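PDB 5GYQ: spike glycoprotein from Bat coronavirus HKU9, which probably attaches the virion to a host-cell receptor to start infection, the piece described here being the putative receptor-binding domain of its S1 subunit. Local coordinates for residues C30-T35 / V64-M69; C6-S11 / F34-D39. All coordinates share one frame; numbering follows the deposited sequence.

Contact 1. Residues C30-T35 / V64-M69; sequences CVFDFT and VTLDVM
Phe32 with Leu66, and Phe34 with Val64, make a buried, wholly apolar contact between the short strand 30-32 with the loop after it and strand 63-71 of the five-stranded antiparallel sheet in the core of the receptor-binding domain. Strand 30-32 belongs to a separate parallel sheet, so the contact joins two sheets by their side chains. The backbone evidence agrees: the closest approach of CA atoms, Phe32 to Val64, is 9.4 Å, and no hydrogen bond crosses. The two touching pairs are staggered relative to that approach, Phe32 reaching forward to Leu66 while Phe34 comes back to Val64. Phe32, its CG anti to the backbone N (chi1 178°), extends its ring toward the sheet until CZ stands 3.8 Å from CD1 of Leu66, which arrives from the opposite direction and meets the ring obliquely. Phe34 leans in from the neighbouring turn, with CZ 3.9 Å from CG2 of Val64; the methyl lies at the ring edge, near its plane. The two rings are themselves packed edge-to-face: CD1 of Phe32 sits 3.5 Å above the plane of the Phe34 ring, offset toward the rim. Leu27 of edge strand 23-27 touches Phe32, Val64 and Leu66, and Val165 of strand 165-167 touches Phe32 and Val64, so side chains of both sheets share one apolar cluster. Asp33, between the phenylalanines, uses OD2 for weak hydrogen bonds to N and OG1 of Thr35 within the turn. With just 138 Å² buried between the segments and one close atom pair per side-chain pair, the interaction is dispersive and non-directional, its geometry set by shape and by the mutual orientation of the two rings.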
ATOM      1  N   CYS A  30     -16.829   4.914   9.054  1.00 38.35           N
ATOM      2  CA  CYS A  30     -16.186   6.155   9.476  1.00 27.28           C
ATOM      3  C   CYS A  30     -16.064   7.211   8.379  1.00 28.55           C
ATOM      4  O   CYS A  30     -16.282   6.945   7.190  1.00 32.49           O
ATOM      5  CB  CYS A  30     -14.788   5.855  10.024  1.00 37.93           C
ATOM      6  SG  CYS A  30     -13.610   5.303   8.759  1.00 37.44           S
ATOM      7  N   VAL A  31     -15.708   8.417   8.805  1.00 30.89           N
ATOM      8  CA  VAL A  31     -15.378   9.505   7.896  1.00 29.90           C
ATOM      9  C   VAL A  31     -13.861   9.577   7.758  1.00 35.13           C
ATOM     10  O   VAL A  31     -13.140   9.596   8.753  1.00 32.76           O
ATOM     11  CB  VAL A  31     -15.931  10.854   8.394  1.00 32.99           C
ATOM     12  CG1 VAL A  31     -15.678  11.940   7.368  1.00 30.38           C
ATOM     13  CG2 VAL A  31     -17.417  10.741   8.686  1.00 31.99           C
ATOM     14  N   PHE A  32     -13.384   9.612   6.519  1.00 36.52           N
ATOM     15  CA  PHE A  32     -11.956   9.549   6.242  1.00 34.44           C
ATOM     16  C   PHE A  32     -11.528  10.649   5.279  1.00 37.21           C
ATOM     17  O   PHE A  32     -12.203  10.913   4.287  1.00 39.72           O
ATOM     18  CB  PHE A  32     -11.593   8.173   5.676  1.00 33.07           C
ATOM     19  CG  PHE A  32     -10.142   8.024   5.319  1.00 35.34           C
ATOM     20  CD1 PHE A  32      -9.754   7.828   4.003  1.00 36.48           C
ATOM     21  CD2 PHE A  32      -9.165   8.079   6.298  1.00 33.29           C
ATOM     22  CE1 PHE A  32      -8.419   7.688   3.671  1.00 30.90           C
ATOM     23  CE2 PHE A  32      -7.827   7.941   5.972  1.00 33.72           C
ATOM     24  CZ  PHE A  32      -7.455   7.747   4.657  1.00 32.77           C
ATOM     25  N   ASP A  33     -10.407  11.293   5.580  1.00 35.96           N
ATOM     26  CA  ASP A  33      -9.872  12.334   4.711  1.00 39.76           C
ATOM     27  C   ASP A  33      -8.957  11.726   3.654  1.00 34.65           C
ATOM     28  O   ASP A  33      -7.766  11.527   3.889  1.00 32.53           O
ATOM     29  CB  ASP A  33      -9.124  13.388   5.531  1.00 36.30           C
ATOM     30  CG  ASP A  33      -8.683  14.577   4.692  1.00 48.01           C
ATOM     31  OD1 ASP A  33      -7.837  15.363   5.170  1.00 50.28           O
ATOM     32  OD2 ASP A  33      -9.179  14.727   3.553  1.00 47.12           O
ATOM     33  N   PHE A  34      -9.526  11.440   2.486  1.00 41.57           N
ATOM     34  CA  PHE A  34      -8.806  10.767   1.407  1.00 43.69           C
ATOM     35  C   PHE A  34      -7.634  11.576   0.862  1.00 37.89           C
ATOM     36  O   PHE A  34      -6.720  11.019   0.256  1.00 39.95           O
ATOM     37  CB  PHE A  34      -9.763  10.436   0.261  1.00 40.69           C
ATOM     38  CG  PHE A  34     -10.527   9.160   0.456  1.00 32.47           C
ATOM     39  CD1 PHE A  34     -11.654   9.125   1.261  1.00 37.21           C
ATOM     40  CD2 PHE A  34     -10.122   7.994  -0.173  1.00 33.33           C
ATOM     41  CE1 PHE A  34     -12.360   7.950   1.440  1.00 39.50           C
ATOM     42  CE2 PHE A  34     -10.822   6.818  -0.000  1.00 37.26           C
ATOM     43  CZ  PHE A  34     -11.945   6.796   0.810  1.00 37.50           C
ATOM     44  N   THR A  35      -7.671  12.887   1.077  1.00 34.51           N
ATOM     45  CA  THR A  35      -6.635  13.789   0.584  1.00 34.81           C
ATOM     46  C   THR A  35      -5.244  13.393   1.081  1.00 32.41           C
ATOM     47  O   THR A  35      -4.248  13.556   0.373  1.00 30.58           O
ATOM     48  CB  THR A  35      -6.929  15.244   1.008  1.00 45.23           C
ATOM     49  OG1 THR A  35      -8.239  15.615   0.562  1.00 54.51           O
ATOM     50  CG2 THR A  35      -5.909  16.198   0.412  1.00 45.27           C
ATOM     51  N   VAL A  64     -12.507   0.471   3.326  1.00 29.99           N
ATOM     52  CA  VAL A  64     -11.279   0.876   2.644  1.00 23.27           C
ATOM     53  C   VAL A  64     -10.061   0.313   3.365  1.00 26.77           C
ATOM     54  O   VAL A  64      -9.948   0.431   4.573  1.00 27.75           O
ATOM     55  CB  VAL A  64     -11.155   2.414   2.553  1.00 25.61           C
ATOM     56  CG1 VAL A  64      -9.816   2.811   1.947  1.00 19.67           C
ATOM     57  CG2 VAL A  64     -12.302   2.994   1.740  1.00 32.12           C
ATOM     58  N   THR A  65      -9.150  -0.305   2.625  1.00 27.29           N
ATOM     59  CA  THR A  65      -7.930  -0.834   3.223  1.00 26.85           C
ATOM     60  C   THR A  65      -6.709  -0.124   2.657  1.00 26.04           C
ATOM     61  O   THR A  65      -6.595   0.052   1.448  1.00 22.38           O
ATOM     62  CB  THR A  65      -7.801  -2.348   2.990  1.00 30.60           C
ATOM     63  OG1 THR A  65      -8.968  -3.008   3.494  1.00 38.70           O
ATOM     64  CG2 THR A  65      -6.572  -2.894   3.700  1.00 27.67           C
ATOM     65  N   LEU A  66      -5.805   0.295   3.537  1.00 15.82           N
ATOM     66  CA  LEU A  66      -4.579   0.964   3.115  1.00 16.98           C
ATOM     67  C   LEU A  66      -3.350   0.128   3.442  1.00 15.82           C
ATOM     68  O   LEU A  66      -3.034  -0.087   4.609  1.00 17.92           O
ATOM     69  CB  LEU A  66      -4.453   2.334   3.785  1.00 15.71           C
ATOM     70  CG  LEU A  66      -5.662   3.261   3.672  1.00 32.18           C
ATOM     71  CD1 LEU A  66      -5.446   4.526   4.493  1.00 28.95           C
ATOM     72  CD2 LEU A  66      -5.946   3.602   2.217  1.00 18.32           C
ATOM     73  N   ASP A  67      -2.659  -0.341   2.410  1.00 18.04           N
ATOM     74  CA  ASP A  67      -1.410  -1.064   2.617  1.00 16.45           C
ATOM     75  C   ASP A  67      -0.238  -0.170   2.260  1.00 15.56           C
ATOM     76  O   ASP A  67      -0.163   0.349   1.156  1.00 16.54           O
ATOM     77  CB  ASP A  67      -1.381  -2.345   1.788  1.00 15.36           C
ATOM     78  CG  ASP A  67      -2.527  -3.272   2.123  1.00 20.02           C
ATOM     79  OD1 ASP A  67      -3.007  -3.228   3.272  1.00 20.93           O
ATOM     80  OD2 ASP A  67      -2.948  -4.045   1.239  1.00 18.12           O
ATOM     81  N   VAL A  68       0.684   0.010   3.192  1.00 11.07           N
ATOM     82  CA  VAL A  68       1.766   0.961   2.989  1.00  9.73           C
ATOM     83  C   VAL A  68       3.131   0.291   3.085  1.00 13.59           C
ATOM     84  O   VAL A  68       3.386  -0.523   3.991  1.00 13.02           O
ATOM     85  CB  VAL A  68       1.682   2.112   4.005  1.00  9.03           C
ATOM     86  CG1 VAL A  68       2.812   3.103   3.788  1.00 12.68           C
ATOM     87  CG2 VAL A  68       0.335   2.815   3.888  1.00 13.08           C
ATOM     88  N   MET A  69       3.995   0.631   2.131  1.00 12.52           N
ATOM     89  CA  MET A  69       5.360   0.111   2.110  1.00 12.75           C
ATOM     90  C   MET A  69       6.223   0.955   1.188  1.00 16.74           C
ATOM     91  O   MET A  69       5.747   1.925   0.611  1.00 17.64           O
ATOM     92  CB  MET A  69       5.373  -1.347   1.649  1.00 11.46           C
ATOM     93  CG  MET A  69       5.031  -1.523   0.173  1.00 16.67           C
ATOM     94  SD  MET A  69       3.980  -2.960  -0.134  1.00 18.06           S
ATOM     95  CE  MET A  69       2.392  -2.332   0.407  1.00 10.60           C
TER

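Contact 2. Residues C6-S11 / F34-D39; sequences CTPPYS and FTVVVD
Pro8 and Val36 mark the nearest approach of the two backbones, their CA atoms lying 6.9 Å apart, and no hydrogen bond passes between the segments. The chain at 6-11 is extended until Pro9, the centre of an inverse gamma turn (phi/psi -84°/64°) in which Tyr10 N makes a weak 3.0 Å bond to Pro8 O; Pro9 is also the N-cap residue of helix 10-14. Opposite it, residues 34-36 have helical backbone angles, and Val37 N bonds Phe34 O at 3.1 Å, giving a tight turn that presents Val36 to the other segment. These pieces adjoin the small parallel sheet that flanks the antiparallel core of the receptor-binding domain: Cys6 follows strand 4-5, whereas 34-39 leads from strand 30-32 toward strand 43-49. Val36 is the buried residue about which the contact is built. Having CG1 anti to the backbone N (chi1 -179°), it turns both methyls against the proline and the aromatic ring, on the same side of the phenol ring as CB of Pro8. CG1 is 3.7 Å from CE1 of Tyr10, approaching that ring obliquely, and 3.9 Å from CB of Pro8. CG2 lies farther along the tyrosine, 3.8 Å from its OH. Both partners cross Val36 at about a right angle. Pro8 and Tyr10 also pack on one another, CB of Pro8 standing 3.8 Å above one face of the phenol ring, toward its rim. Leu13 of helix 10-14 touches Val36 and Val37 as well, while the carbonyl O of Val37 accepts a hydrogen bond from ND1 of His103 on strand 100-111.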
ATOM      1  N   CYS A   6     -11.972   8.236  10.955  1.00 34.49           N
ATOM      2  CA  CYS A   6     -10.803   7.369  10.884  1.00 28.08           C
ATOM      3  C   CYS A   6      -9.527   8.202  10.875  1.00 32.43           C
ATOM      4  O   CYS A   6      -9.439   9.218  10.186  1.00 32.35           O
ATOM      5  CB  CYS A   6     -10.859   6.473   9.646  1.00 34.34           C
ATOM      6  SG  CYS A   6     -11.911   5.017   9.842  1.00 48.94           S
ATOM      7  N   THR A   7      -8.546   7.767  11.657  1.00 30.80           N
ATOM      8  CA  THR A   7      -7.254   8.439  11.726  1.00 27.92           C
ATOM      9  C   THR A   7      -6.362   8.021  10.562  1.00 28.67           C
ATOM     10  O   THR A   7      -6.069   6.838  10.399  1.00 30.36           O
ATOM     11  CB  THR A   7      -6.529   8.127  13.049  1.00 33.07           C
ATOM     12  OG1 THR A   7      -7.342   8.539  14.155  1.00 31.86           O
ATOM     13  CG2 THR A   7      -5.191   8.848  13.108  1.00 28.09           C
ATOM     14  N   PRO A   8      -5.930   8.993   9.745  1.00 30.38           N
ATOM     15  CA  PRO A   8      -5.013   8.723   8.633  1.00 31.65           C
ATOM     16  C   PRO A   8      -3.630   8.340   9.146  1.00 28.75           C
ATOM     17  O   PRO A   8      -3.218   8.838  10.190  1.00 28.62           O
ATOM     18  CB  PRO A   8      -4.969  10.057   7.873  1.00 24.37           C
ATOM     19  CG  PRO A   8      -6.136  10.852   8.387  1.00 33.44           C
ATOM     20  CD  PRO A   8      -6.325  10.410   9.799  1.00 27.93           C
ATOM     21  N   PRO A   9      -2.924   7.459   8.423  1.00 29.49           N
ATOM     22  CA  PRO A   9      -1.602   6.980   8.842  1.00 33.84           C
ATOM     23  C   PRO A   9      -0.465   7.928   8.443  1.00 31.02           C
ATOM     24  O   PRO A   9       0.394   7.546   7.650  1.00 28.82           O
ATOM     25  CB  PRO A   9      -1.481   5.643   8.112  1.00 31.51           C
ATOM     26  CG  PRO A   9      -2.257   5.846   6.858  1.00 29.80           C
ATOM     27  CD  PRO A   9      -3.402   6.765   7.213  1.00 31.46           C
ATOM     28  N   TYR A  10      -0.465   9.140   8.995  1.00 28.39           N
ATOM     29  CA  TYR A  10       0.559  10.143   8.693  1.00 29.97           C
ATOM     30  C   TYR A  10       1.981   9.618   8.911  1.00 27.24           C
ATOM     31  O   TYR A  10       2.858   9.758   8.045  1.00 30.64           O
ATOM     32  CB  TYR A  10       0.355  11.396   9.557  1.00 35.55           C
ATOM     33  CG  TYR A  10      -0.946  12.147   9.335  1.00 36.08           C
ATOM     34  CD1 TYR A  10      -1.082  13.049   8.288  1.00 29.12           C
ATOM     35  CD2 TYR A  10      -2.021  11.983  10.199  1.00 34.80           C
ATOM     36  CE1 TYR A  10      -2.258  13.743   8.092  1.00 34.33           C
ATOM     37  CE2 TYR A  10      -3.200  12.671  10.014  1.00 35.63           C
ATOM     38  CZ  TYR A  10      -3.313  13.553   8.957  1.00 37.18           C
ATOM     39  OH  TYR A  10      -4.484  14.248   8.759  1.00 46.94           O
ATOM     40  N   SER A  11       2.195   9.012  10.076  0.62 29.78           N
ATOM     41  CA  SER A  11       3.521   8.554  10.485  0.62 32.76           C
ATOM     42  C   SER A  11       4.123   7.543   9.518  0.62 29.02           C
ATOM     43  O   SER A  11       5.289   7.651   9.151  0.62 30.43           O
ATOM     44  CB  SER A  11       3.458   7.948  11.889  0.62 29.82           C
ATOM     45  OG  SER A  11       2.513   6.896  11.944  0.62 29.00           O
ATOM     46  N   PHE A  34      -9.526  11.440   2.486  1.00 41.57           N
ATOM     47  CA  PHE A  34      -8.806  10.767   1.407  1.00 43.69           C
ATOM     48  C   PHE A  34      -7.634  11.576   0.862  1.00 37.89           C
ATOM     49  O   PHE A  34      -6.720  11.019   0.256  1.00 39.95           O
ATOM     50  CB  PHE A  34      -9.763  10.436   0.261  1.00 40.69           C
ATOM     51  CG  PHE A  34     -10.527   9.160   0.456  1.00 32.47           C
ATOM     52  CD1 PHE A  34     -11.654   9.125   1.261  1.00 37.21           C
ATOM     53  CD2 PHE A  34     -10.122   7.994  -0.173  1.00 33.33           C
ATOM     54  CE1 PHE A  34     -12.360   7.950   1.440  1.00 39.50           C
ATOM     55  CE2 PHE A  34     -10.822   6.818  -0.000  1.00 37.26           C
ATOM     56  CZ  PHE A  34     -11.945   6.796   0.810  1.00 37.50           C
ATOM     57  N   THR A  35      -7.671  12.887   1.077  1.00 34.51           N
ATOM     58  CA  THR A  35      -6.635  13.789   0.584  1.00 34.81           C
ATOM     59  C   THR A  35      -5.244  13.393   1.081  1.00 32.41           C
ATOM     60  O   THR A  35      -4.248  13.556   0.373  1.00 30.58           O
ATOM     61  CB  THR A  35      -6.929  15.244   1.008  1.00 45.23           C
ATOM     62  OG1 THR A  35      -8.239  15.615   0.562  1.00 54.51           O
ATOM     63  CG2 THR A  35      -5.909  16.198   0.412  1.00 45.27           C
ATOM     64  N   VAL A  36      -5.192  12.860   2.297  1.00 28.99           N
ATOM     65  CA  VAL A  36      -3.933  12.496   2.934  1.00 25.87           C
ATOM     66  C   VAL A  36      -3.186  11.421   2.147  1.00 27.98           C
ATOM     67  O   VAL A  36      -1.959  11.458   2.040  1.00 32.80           O
ATOM     68  CB  VAL A  36      -4.167  12.001   4.380  1.00 36.75           C
ATOM     69  CG1 VAL A  36      -2.846  11.644   5.047  1.00 34.05           C
ATOM     70  CG2 VAL A  36      -4.905  13.058   5.188  1.00 31.84           C
ATOM     71  N   VAL A  37      -3.928  10.474   1.584  1.00 23.39           N
ATOM     72  CA  VAL A  37      -3.313   9.361   0.872  1.00 31.35           C
ATOM     73  C   VAL A  37      -3.409   9.518  -0.641  1.00 34.55           C
ATOM     74  O   VAL A  37      -2.971   8.643  -1.388  1.00 32.91           O
ATOM     75  CB  VAL A  37      -3.946   8.017   1.275  1.00 25.76           C
ATOM     76  CG1 VAL A  37      -3.756   7.773   2.762  1.00 25.05           C
ATOM     77  CG2 VAL A  37      -5.421   7.997   0.913  1.00 26.90           C
ATOM     78  N   VAL A  38      -3.983  10.629  -1.095  1.00 31.20           N
ATOM     79  CA  VAL A  38      -4.083  10.892  -2.527  1.00 36.61           C
ATOM     80  C   VAL A  38      -3.473  12.243  -2.907  1.00 34.24           C
ATOM     81  O   VAL A  38      -2.317  12.314  -3.322  1.00 33.97           O
ATOM     82  CB  VAL A  38      -5.550  10.844  -3.015  1.00 41.28           C
ATOM     83  CG1 VAL A  38      -5.610  10.994  -4.531  1.00 48.99           C
ATOM     84  CG2 VAL A  38      -6.216   9.542  -2.588  1.00 36.28           C
ATOM     85  N   ASP A  39      -4.249  13.313  -2.753  1.00 44.62           N
ATOM     86  CA  ASP A  39      -3.861  14.630  -3.254  1.00 42.08           C
ATOM     87  C   ASP A  39      -2.604  15.199  -2.597  1.00 39.15           C
ATOM     88  O   ASP A  39      -1.706  15.685  -3.286  1.00 42.27           O
ATOM     89  CB  ASP A  39      -5.016  15.615  -3.075  1.00 50.63           C
ATOM     90  CG  ASP A  39      -6.261  15.190  -3.826  1.00 64.30           C
ATOM     91  OD1 ASP A  39      -6.413  15.596  -4.999  1.00 70.74           O
ATOM     92  OD2 ASP A  39      -7.084  14.448  -3.248  1.00 65.12           O
TER

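The centres of the two contacts are 6 Å apart, on the same side of the chain's centre. Their segments come in the order 6-11, 30-35, 34-39 and 64-69, with Phe34 and Thr35 common to both contacts. Three direct interactions tie them together: a disulfide joins Cys30 SG to Cys6 SG, a probable hydrogen bond runs from Cys6 N to Val31 O at 2.8 Å, and Leu66 CD1 packs against Val37 CG1 at 4.0 Å. All touching residues of contact 1 are buried, whereas contact 2 is partly buried and nearer the surface. Disulfide and bond hold 6-11 to strand 30-32, whose following turn packs through Val37 on Leu66 of the five-stranded sheet.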